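Local coordinates for mandelate racemase/muconate lactonizing enzyme family protein (Roseovarius sp. TM1035, PDB 3T9P) that is probably an enzyme of the enolase superfamily, related to mandelate racemase and muconate lactonizing enzyme, whose substrate and exact reaction are not established, at residues A[30-35]-A[60-65]; A[67-72]-A[98-103]; A[107-112]-A[280-285]. One frame throughout, in Å; residues are numbered along the deposited sequence.

Contact 1 (A[30-35]-A[60-65]); sequences TFCNEF and ITCTIF
Thr30 reaches the helix with both of its branches. Its methyl CG2 lies over one face of the Phe65 ring, 27° off the normal, in a CH-pi contact. The distance from Thr30 CG2 to the centroid of the Phe65 ring is 4.1 Å. The nearest ring atom to that methyl is Phe65 CD2, 3.7 Å from Thr30 CG2. With CG anti to the backbone N (chi1 177°), the Phe65 ring is carried toward the strand, and the two side chains run past each other in opposite directions. The hydroxyl OG1 of Thr30 passes beside Cys62 CB and is satisfied further along the helix by His66 NE2, while Thr30 CB rests on Cys62 SG at 3.8 Å. Phe31, pointing to the other side of the strand, leaves this interface for the aromatic rings of Trp50 and Tyr383. Cys32 returns to the helix, its CB 3.8 Å from Cys62 SG and its own SG 4.1 Å from Cys62 SG. At that spacing the two sulfurs are packed against each other and not joined as a disulfide. Cys62 thus fits between the two inward residues of the strand, a small side chain meeting small side chains. The chain then turns off: Asn33 OD1 accepts from Phe35 N at 2.8 Å in an Asx turn, and takes a further bond from Val36 N. This is plain packing of a helix on the sheet of the N-terminal capping domain. The short segments 30-32 and 60-65 run nearly antiparallel, 166° apart in direction. Strand 25-32 lies between strands 37-43 and 382-387; Val39 of the former also touches Thr30 and Phe65. On another side of helix 58-73, Thr61 packs against Tyr99, Arg102 and Ala103 of helix 98-119.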
loop_
_atom_site.group_PDB
_atom_site.type_symbol
_atom_site.label_atom_id
_atom_site.label_comp_id
_atom_site.label_asym_id
_atom_site.label_seq_id
_atom_site.Cartn_x
_atom_site.Cartn_y
_atom_site.Cartn_z
ATOM N N THR A 30 -16.792 11.591 -9.806
ATOM C CA THR A 30 -16.191 10.473 -10.478
ATOM C C THR A 30 -17.171 9.749 -11.427
ATOM O O THR A 30 -18.321 9.609 -11.145
ATOM C CB THR A 30 -15.609 9.429 -9.479
ATOM O OG1 THR A 30 -16.649 8.917 -8.655
ATOM C CG2 THR A 30 -14.441 10.044 -8.635
ATOM N N PHE A 31 -16.662 9.316 -12.553
ATOM C CA PHE A 31 -17.385 8.563 -13.525
ATOM C C PHE A 31 -16.499 7.357 -13.811
ATOM O O PHE A 31 -15.442 7.508 -14.330
ATOM C CB PHE A 31 -17.573 9.367 -14.828
ATOM C CG PHE A 31 -18.256 10.703 -14.682
ATOM C CD1 PHE A 31 -17.621 11.772 -14.162
ATOM C CD2 PHE A 31 -19.496 10.903 -15.162
ATOM C CE1 PHE A 31 -18.238 12.976 -14.074
ATOM C CE2 PHE A 31 -20.089 12.097 -15.047
ATOM C CZ PHE A 31 -19.460 13.123 -14.495
ATOM N N CYS A 32 -16.970 6.168 -13.505
ATOM C CA CYS A 32 -16.187 4.953 -13.655
ATOM C C CYS A 32 -16.876 3.734 -14.240
ATOM O O CYS A 32 -18.048 3.674 -14.309
ATOM C CB CYS A 32 -15.610 4.570 -12.291
ATOM S SG CYS A 32 -16.842 4.397 -10.981
ATOM N N ASN A 33 -16.048 2.815 -14.664
ATOM C CA ASN A 33 -16.315 1.430 -14.910
ATOM C C ASN A 33 -15.199 0.660 -14.193
ATOM O O ASN A 33 -14.450 1.262 -13.489
ATOM C CB ASN A 33 -16.532 1.029 -16.345
ATOM C CG ASN A 33 -15.306 1.164 -17.227
ATOM O OD1 ASN A 33 -14.183 1.130 -16.815
ATOM N ND2 ASN A 33 -15.575 1.308 -18.488
ATOM N N GLU A 34 -15.162 -0.641 -14.305
ATOM C CA GLU A 34 -14.128 -1.437 -13.707
ATOM C C GLU A 34 -12.704 -1.053 -14.144
ATOM O O GLU A 34 -11.803 -1.242 -13.420
ATOM C CB GLU A 34 -14.317 -2.924 -14.001
ATOM C CG GLU A 34 -14.391 -3.738 -12.771
ATOM C CD GLU A 34 -14.981 -5.204 -12.939
ATOM O OE1 GLU A 34 -14.215 -6.153 -12.965
ATOM O OE2 GLU A 34 -16.198 -5.374 -13.018
ATOM N N PHE A 35 -12.557 -0.575 -15.357
ATOM C CA PHE A 35 -11.285 -0.258 -15.939
ATOM C C PHE A 35 -10.791 1.157 -15.724
ATOM O O PHE A 35 -9.613 1.330 -15.599
ATOM C CB PHE A 35 -11.222 -0.642 -17.401
ATOM C CG PHE A 35 -11.324 -2.078 -17.615
ATOM C CD1 PHE A 35 -10.275 -2.889 -17.377
ATOM C CD2 PHE A 35 -12.509 -2.640 -17.959
ATOM C CE1 PHE A 35 -10.395 -4.218 -17.543
ATOM C CE2 PHE A 35 -12.633 -3.977 -18.111
ATOM C CZ PHE A 35 -11.596 -4.750 -17.899
ATOM N N ILE A 60 -13.381 0.181 -7.533
ATOM C CA ILE A 60 -13.003 0.147 -6.085
ATOM C C ILE A 60 -12.268 1.449 -5.780
ATOM O O ILE A 60 -12.499 2.105 -4.733
ATOM C CB ILE A 60 -12.137 -1.104 -5.826
ATOM C CG1 ILE A 60 -12.979 -2.380 -6.126
ATOM C CG2 ILE A 60 -11.610 -1.062 -4.289
ATOM C CD1 ILE A 60 -12.051 -3.722 -5.993
ATOM N N THR A 61 -11.351 1.813 -6.658
ATOM C CA THR A 61 -10.603 3.011 -6.423
ATOM C C THR A 61 -11.524 4.255 -6.271
ATOM O O THR A 61 -11.255 5.170 -5.466
ATOM C CB THR A 61 -9.644 3.208 -7.618
ATOM O OG1 THR A 61 -8.718 2.117 -7.658
ATOM C CG2 THR A 61 -8.839 4.527 -7.423
ATOM N N CYS A 62 -12.633 4.313 -7.037
ATOM C CA CYS A 62 -13.555 5.510 -6.928
ATOM C C CYS A 62 -14.384 5.470 -5.639
ATOM O O CYS A 62 -14.612 6.500 -5.024
ATOM C CB CYS A 62 -14.469 5.662 -8.220
ATOM S SG CYS A 62 -13.502 6.320 -9.685
ATOM N N THR A 63 -14.699 4.300 -5.149
ATOM C CA THR A 63 -15.314 4.185 -3.853
ATOM C C THR A 63 -14.360 4.738 -2.776
ATOM O O THR A 63 -14.736 5.482 -1.932
ATOM C CB THR A 63 -15.620 2.727 -3.526
ATOM O OG1 THR A 63 -16.563 2.203 -4.452
ATOM C CG2 THR A 63 -16.104 2.594 -2.102
ATOM N N ILE A 64 -13.099 4.377 -2.902
ATOM C CA ILE A 64 -12.047 4.859 -2.044
ATOM C C ILE A 64 -11.853 6.382 -2.159
ATOM O O ILE A 64 -11.639 7.035 -1.186
ATOM C CB ILE A 64 -10.730 4.120 -2.294
ATOM C CG1 ILE A 64 -10.853 2.672 -1.871
ATOM C CG2 ILE A 64 -9.570 4.843 -1.619
ATOM C CD1 ILE A 64 -9.738 1.818 -2.164
ATOM N N PHE A 65 -11.956 6.902 -3.369
ATOM C CA PHE A 65 -11.770 8.315 -3.612
ATOM C C PHE A 65 -12.798 9.064 -2.794
ATOM O O PHE A 65 -12.484 9.970 -2.097
ATOM C CB PHE A 65 -11.995 8.622 -5.100
ATOM C CG PHE A 65 -11.909 10.060 -5.456
ATOM C CD1 PHE A 65 -10.735 10.589 -5.899
ATOM C CD2 PHE A 65 -13.005 10.897 -5.360
ATOM C CE1 PHE A 65 -10.648 11.895 -6.214
ATOM C CE2 PHE A 65 -12.924 12.225 -5.706
ATOM C CZ PHE A 65 -11.773 12.717 -6.116
#

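Contact 2 (A[67-72]-A[98-103]); sequences RQIAPH and SYLRRA. With SO4 (sulfate ion), chain D.
Ile69 has the largest share of this helix-helix contact and uses one branch for two partners. Its CG1 sits 3.9 Å from Ala103 CB, and its CD1 goes on to meet Leu100 CD1 at 4.0 Å and the carbonyl Leu100 O at 3.9 Å. With CG1 anti to the carbonyl carbon (chi1 -54°), the ethyl branch of Ile69 extends across to helix 98-119. Leu100 does not point straight at its neighbour; the end of its side chain comes nearer, crossing Ile69 obliquely, and its CD1 also touches Gln68 CB at 4.2 Å. Ala103 turns its methyl to Ile69; the local axes lie 9.8 Å apart and cross at -48°. In the next shell, the backbone of helix 58-73 widens into a pi-type turn around Ile69, just ahead of Pro71, whose ring nitrogen has no hydrogen to give to the helix. Within the other helix, Arg102 NE donates to Ser98 OG at 2.9 Å, nearly in the guanidinium plane, and Arg102 NH2 goes to the carbonyl of Lys94 of the second subunit. Away from the apolar seam, Arg67 turns outward: its NH2 gives a bond to sulfate O2 at 2.7 Å, approached at the guanidinium edge, and pairs with Asp59 of the second subunit. The sulfate, probably picked up from the crystallisation liquor, is also bound by Gln384. Helix 82-91 packs beside both elements, with Ile88 against Ile69 and Tyr89 against Leu100, while Met104 and Leu107 of helix 98-119 also touch Ile69.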
loop_
_atom_site.group_PDB
_atom_site.type_symbol
_atom_site.label_atom_id
_atom_site.label_comp_id
_atom_site.label_asym_id
_atom_site.label_seq_id
_atom_site.Cartn_x
_atom_site.Cartn_y
_atom_site.Cartn_z
ATOM N N ARG A 67 -14.566 7.914 -0.240
ATOM C CA ARG A 67 -14.382 7.622 1.189
ATOM C C ARG A 67 -13.219 8.365 1.891
ATOM O O ARG A 67 -13.341 8.824 2.954
ATOM C CB ARG A 67 -14.270 6.107 1.386
ATOM C CG ARG A 67 -14.375 5.586 2.794
ATOM C CD ARG A 67 -15.770 5.322 3.323
ATOM N NE ARG A 67 -16.628 4.528 2.488
ATOM C CZ ARG A 67 -16.871 3.238 2.633
ATOM N NH1 ARG A 67 -16.326 2.531 3.601
ATOM N NH2 ARG A 67 -17.664 2.646 1.779
ATOM N N GLN A 68 -12.095 8.380 1.208
ATOM C CA GLN A 68 -10.827 8.762 1.755
ATOM C C GLN A 68 -10.013 9.919 1.144
ATOM O O GLN A 68 -9.104 10.377 1.766
ATOM C CB GLN A 68 -9.957 7.513 1.961
ATOM C CG GLN A 68 -10.565 6.449 2.818
ATOM C CD GLN A 68 -9.786 5.162 2.839
ATOM O OE1 GLN A 68 -8.962 4.954 3.695
ATOM N NE2 GLN A 68 -10.042 4.324 1.926
ATOM N N ILE A 69 -10.360 10.367 -0.044
ATOM C CA ILE A 69 -9.727 11.526 -0.636
ATOM C C ILE A 69 -10.623 12.777 -0.540
ATOM O O ILE A 69 -10.244 13.734 0.046
ATOM C CB ILE A 69 -9.301 11.277 -2.118
ATOM C CG1 ILE A 69 -8.433 10.027 -2.251
ATOM C CG2 ILE A 69 -8.658 12.517 -2.754
ATOM C CD1 ILE A 69 -7.167 10.097 -1.743
ATOM N N ALA A 70 -11.826 12.697 -1.056
ATOM C CA ALA A 70 -12.760 13.840 -1.151
ATOM C C ALA A 70 -13.054 14.538 0.153
ATOM O O ALA A 70 -13.004 15.755 0.159
ATOM C CB ALA A 70 -14.052 13.410 -1.810
ATOM N N PRO A 71 -13.240 13.790 1.284
ATOM C CA PRO A 71 -13.581 14.507 2.528
ATOM C C PRO A 71 -12.507 15.445 2.987
ATOM O O PRO A 71 -12.828 16.471 3.622
ATOM C CB PRO A 71 -13.802 13.379 3.567
ATOM C CG PRO A 71 -14.376 12.274 2.685
ATOM C CD PRO A 71 -13.384 12.325 1.475
ATOM N N HIS A 72 -11.242 15.145 2.670
ATOM C CA HIS A 72 -10.173 15.956 3.121
ATOM C C HIS A 72 -9.885 17.081 2.131
ATOM O O HIS A 72 -9.258 18.077 2.506
ATOM C CB HIS A 72 -8.890 15.098 3.322
ATOM C CG HIS A 72 -9.131 13.924 4.208
ATOM N ND1 HIS A 72 -9.525 14.063 5.520
ATOM C CD2 HIS A 72 -9.083 12.598 3.964
ATOM C CE1 HIS A 72 -9.764 12.863 6.036
ATOM N NE2 HIS A 72 -9.466 11.956 5.120
ATOM N N SER A 98 -0.948 1.070 -2.509
ATOM C CA SER A 98 -1.381 1.387 -3.816
ATOM C C SER A 98 -2.790 2.050 -3.890
ATOM O O SER A 98 -2.959 3.010 -4.606
ATOM C CB SER A 98 -1.331 0.144 -4.662
ATOM O OG SER A 98 -1.781 0.462 -6.003
ATOM N N TYR A 99 -3.829 1.502 -3.243
ATOM C CA TYR A 99 -5.175 2.061 -3.595
ATOM C C TYR A 99 -5.377 3.491 -3.174
ATOM O O TYR A 99 -5.993 4.206 -3.867
ATOM C CB TYR A 99 -6.269 1.224 -2.937
ATOM C CG TYR A 99 -6.758 0.114 -3.840
ATOM C CD1 TYR A 99 -7.551 0.407 -4.948
ATOM C CD2 TYR A 99 -6.492 -1.224 -3.529
ATOM C CE1 TYR A 99 -7.966 -0.596 -5.740
ATOM C CE2 TYR A 99 -6.981 -2.268 -4.304
ATOM C CZ TYR A 99 -7.706 -1.915 -5.421
ATOM O OH TYR A 99 -8.268 -2.914 -6.197
ATOM N N LEU A 100 -4.845 3.951 -2.075
ATOM C CA LEU A 100 -4.997 5.360 -1.721
ATOM C C LEU A 100 -4.356 6.264 -2.797
ATOM O O LEU A 100 -4.873 7.260 -3.121
ATOM C CB LEU A 100 -4.377 5.661 -0.369
ATOM C CG LEU A 100 -4.599 7.020 0.322
ATOM C CD1 LEU A 100 -5.937 7.233 0.824
ATOM C CD2 LEU A 100 -3.582 7.321 1.367
ATOM N N ARG A 101 -3.194 5.862 -3.267
ATOM C CA ARG A 101 -2.483 6.566 -4.309
ATOM C C ARG A 101 -3.206 6.590 -5.674
ATOM O O ARG A 101 -3.290 7.586 -6.333
ATOM C CB ARG A 101 -1.085 6.011 -4.457
ATOM C CG ARG A 101 -0.209 6.039 -3.175
ATOM C CD ARG A 101 -0.378 7.186 -2.265
ATOM N NE ARG A 101 0.548 7.279 -1.133
ATOM C CZ ARG A 101 0.784 8.385 -0.465
ATOM N NH1 ARG A 101 0.175 9.458 -0.817
ATOM N NH2 ARG A 101 1.620 8.424 0.543
ATOM N N ARG A 102 -3.787 5.450 -5.995
ATOM C CA ARG A 102 -4.510 5.271 -7.230
ATOM C C ARG A 102 -5.665 6.281 -7.212
ATOM O O ARG A 102 -5.912 6.934 -8.190
ATOM C CB ARG A 102 -5.093 3.850 -7.281
ATOM C CG ARG A 102 -4.158 2.717 -7.731
ATOM C CD ARG A 102 -4.794 1.356 -7.672
ATOM N NE ARG A 102 -3.864 0.300 -7.992
ATOM C CZ ARG A 102 -3.785 -0.342 -9.148
ATOM N NH1 ARG A 102 -4.665 -0.134 -10.101
ATOM N NH2 ARG A 102 -2.830 -1.219 -9.315
ATOM N N ALA A 103 -6.308 6.422 -6.073
ATOM C CA ALA A 103 -7.389 7.371 -5.918
ATOM C C ALA A 103 -6.950 8.863 -5.913
ATOM O O ALA A 103 -7.529 9.695 -6.579
ATOM C CB ALA A 103 -8.220 7.037 -4.737
HETATM S S SO4 D . -20.033 4.183 -1.113
HETATM O O1 SO4 D . -21.236 4.974 -0.787
HETATM O O2 SO4 D . -19.432 3.914 0.197
HETATM O O3 SO4 D . -20.409 2.956 -1.830
HETATM O O4 SO4 D . -19.039 4.915 -1.944
#

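Contact 3 (A[107-112]-A[280-285]); sequences LDTALW and DVMYMG. With FMT (formic acid), chain E.
Asp108 and Gly285 face each other with CA atoms 7.4 Å apart, where Gly285, at positive phi, follows the weakly bonded turn 281-284 and brings its carbonyl O to within 3.8 Å of Asp108 CB. A water bridges the two, donating to Gly285 O at 2.8 Å and weakly to Asp108 OD1. Alongside, Thr109 CG2 meets Met282 CE at 4.2 Å, the two side chains crossing at about a right angle. Asp280 caps the short helix: OD1 takes Tyr283 N at 2.9 Å and, weakly, Met282 N. Tyr283 takes no part in the contact with 107-112; its ring lies by Arg102, earlier in the same helix. Tyr283 OH donates at 2.6 Å to O2 of a formic acid, probably from the crystallisation liquor, which Lys94 of the second subunit also binds. A phenylalanine here would probably lose that bond and leave the formic acid less firmly held. Between 107-112 and 280-285 only two close pairs are made; beyond the water bridge, Asp108 takes Met287 N and His288 N, at the start of helix 287-299. Asp280 OD2, bonded to His307 ND1, is consistent with the His-Asp pair of mandelate racemase.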
loop_
_atom_site.group_PDB
_atom_site.type_symbol
_atom_site.label_atom_id
_atom_site.label_comp_id
_atom_site.label_asym_id
_atom_site.label_seq_id
_atom_site.Cartn_x
_atom_site.Cartn_y
_atom_site.Cartn_z
ATOM N N LEU A 107 -7.650 13.186 -7.942
ATOM C CA LEU A 107 -7.620 14.573 -7.392
ATOM C C LEU A 107 -6.475 15.440 -7.988
ATOM O O LEU A 107 -6.699 16.542 -8.478
ATOM C CB LEU A 107 -7.513 14.598 -5.844
ATOM C CG LEU A 107 -7.421 16.031 -5.149
ATOM C CD1 LEU A 107 -8.778 16.826 -5.198
ATOM C CD2 LEU A 107 -7.200 15.794 -3.682
ATOM N N ASP A 108 -5.238 14.953 -7.935
ATOM C CA ASP A 108 -4.114 15.731 -8.452
ATOM C C ASP A 108 -4.289 16.077 -9.935
ATOM O O ASP A 108 -4.122 17.278 -10.338
ATOM C CB ASP A 108 -2.811 14.890 -8.237
ATOM C CG ASP A 108 -1.605 15.483 -8.933
ATOM O OD1 ASP A 108 -0.722 16.072 -8.240
ATOM O OD2 ASP A 108 -1.531 15.326 -10.186
ATOM N N THR A 109 -4.600 15.081 -10.753
ATOM C CA THR A 109 -4.686 15.335 -12.227
ATOM C C THR A 109 -5.846 16.263 -12.615
ATOM O O THR A 109 -5.722 17.029 -13.525
ATOM C CB THR A 109 -4.785 14.013 -13.061
ATOM O OG1 THR A 109 -5.782 13.180 -12.474
ATOM C CG2 THR A 109 -3.440 13.228 -13.013
ATOM N N ALA A 110 -6.970 16.206 -11.898
ATOM C CA ALA A 110 -8.089 17.084 -12.215
ATOM C C ALA A 110 -7.669 18.514 -11.870
ATOM O O ALA A 110 -8.023 19.451 -12.547
ATOM C CB ALA A 110 -9.322 16.673 -11.326
ATOM N N LEU A 111 -6.949 18.680 -10.750
ATOM C CA LEU A 111 -6.555 20.040 -10.355
ATOM C C LEU A 111 -5.509 20.657 -11.303
ATOM O O LEU A 111 -5.518 21.880 -11.530
ATOM C CB LEU A 111 -6.068 20.048 -8.906
ATOM C CG LEU A 111 -7.140 19.795 -7.837
ATOM C CD1 LEU A 111 -6.439 19.582 -6.485
ATOM C CD2 LEU A 111 -8.160 20.964 -7.739
ATOM N N TRP A 112 -4.548 19.870 -11.801
ATOM C CA TRP A 112 -3.627 20.444 -12.829
ATOM C C TRP A 112 -4.424 20.886 -14.063
ATOM O O TRP A 112 -4.109 21.897 -14.656
ATOM C CB TRP A 112 -2.513 19.413 -13.217
ATOM C CG TRP A 112 -1.515 19.227 -12.078
ATOM C CD1 TRP A 112 -1.345 18.105 -11.251
ATOM C CD2 TRP A 112 -0.553 20.177 -11.681
ATOM N NE1 TRP A 112 -0.311 18.319 -10.383
ATOM C CE2 TRP A 112 0.169 19.609 -10.587
ATOM C CE3 TRP A 112 -0.222 21.485 -12.141
ATOM C CZ2 TRP A 112 1.202 20.310 -9.938
ATOM C CZ3 TRP A 112 0.782 22.213 -11.449
ATOM C CH2 TRP A 112 1.482 21.614 -10.364
ATOM N N ASP A 280 5.177 5.505 -12.181
ATOM C CA ASP A 280 4.005 5.587 -13.007
ATOM C C ASP A 280 3.170 6.663 -12.389
ATOM O O ASP A 280 2.833 6.577 -11.210
ATOM C CB ASP A 280 3.248 4.206 -12.954
ATOM C CG ASP A 280 1.893 4.222 -13.735
ATOM O OD1 ASP A 280 0.953 4.871 -13.291
ATOM O OD2 ASP A 280 1.829 3.556 -14.803
ATOM N N VAL A 281 2.787 7.668 -13.190
ATOM C CA VAL A 281 2.100 8.873 -12.621
ATOM C C VAL A 281 0.855 8.439 -11.762
ATOM O O VAL A 281 0.542 8.971 -10.646
ATOM C CB VAL A 281 1.756 9.875 -13.774
ATOM C CG1 VAL A 281 0.796 11.020 -13.244
ATOM C CG2 VAL A 281 2.985 10.458 -14.264
ATOM N N MET A 282 0.100 7.514 -12.323
ATOM C CA MET A 282 -1.234 7.153 -11.755
ATOM C C MET A 282 -1.019 6.226 -10.548
ATOM O O MET A 282 -1.766 6.344 -9.612
ATOM C CB MET A 282 -2.109 6.348 -12.775
ATOM C CG MET A 282 -2.830 7.182 -13.766
ATOM S SD MET A 282 -2.234 8.851 -14.238
ATOM C CE MET A 282 -3.777 9.536 -14.926
ATOM N N TYR A 283 -0.033 5.304 -10.547
ATOM C CA TYR A 283 0.189 4.508 -9.328
ATOM C C TYR A 283 0.838 5.330 -8.214
ATOM O O TYR A 283 0.820 4.952 -7.022
ATOM C CB TYR A 283 1.109 3.299 -9.629
ATOM C CG TYR A 283 0.570 2.306 -10.592
ATOM C CD1 TYR A 283 -0.785 1.994 -10.614
ATOM C CD2 TYR A 283 1.450 1.580 -11.443
ATOM C CE1 TYR A 283 -1.307 0.990 -11.507
ATOM C CE2 TYR A 283 0.985 0.586 -12.290
ATOM C CZ TYR A 283 -0.404 0.305 -12.314
ATOM O OH TYR A 283 -0.848 -0.655 -13.154
ATOM N N MET A 284 1.514 6.391 -8.607
ATOM C CA MET A 284 2.270 7.221 -7.622
ATOM C C MET A 284 1.336 8.148 -6.799
ATOM O O MET A 284 1.716 8.638 -5.715
ATOM C CB MET A 284 3.138 8.234 -8.407
ATOM C CG MET A 284 4.549 7.676 -8.651
ATOM S SD MET A 284 5.419 7.071 -7.177
ATOM C CE MET A 284 5.322 8.461 -6.086
ATOM N N GLY A 285 0.156 8.465 -7.343
ATOM C CA GLY A 285 -0.664 9.478 -6.661
ATOM C C GLY A 285 -0.697 10.823 -7.371
ATOM O O GLY A 285 -1.177 11.800 -6.799
HETATM C C FMT E . 0.216 -1.766 -16.101
HETATM O O1 FMT E . -0.149 -2.926 -16.510
HETATM O O2 FMT E . 0.781 -1.555 -15.017
HETATM O O HOH W 1 0.650 13.936 -6.852
#

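Overall arrangement
All three contacts are buried, but contact 3 lies nearest the centre of the chain, its own centre about 10 Å from it, against about 18 and 19 Å for contacts 1 and 2. Contacts 1 and 2 share helix 58-73; contacts 2 and 3 share helix 98-119 of the N-terminal domain, whose later turns pack on the barrel. Contact 1 is sulfur, methyl and ring packing on a sheet, contact 2 is aliphatic packing between helices with charged groups at its margin, and contact 3 adds a water bridge from a carboxylate to thin threonine-methionine packing. Leu107 is touched by both Phe65 and Ile69. The second subunit lies against contacts 1 and 2 and touches contact 3 only at Tyr283.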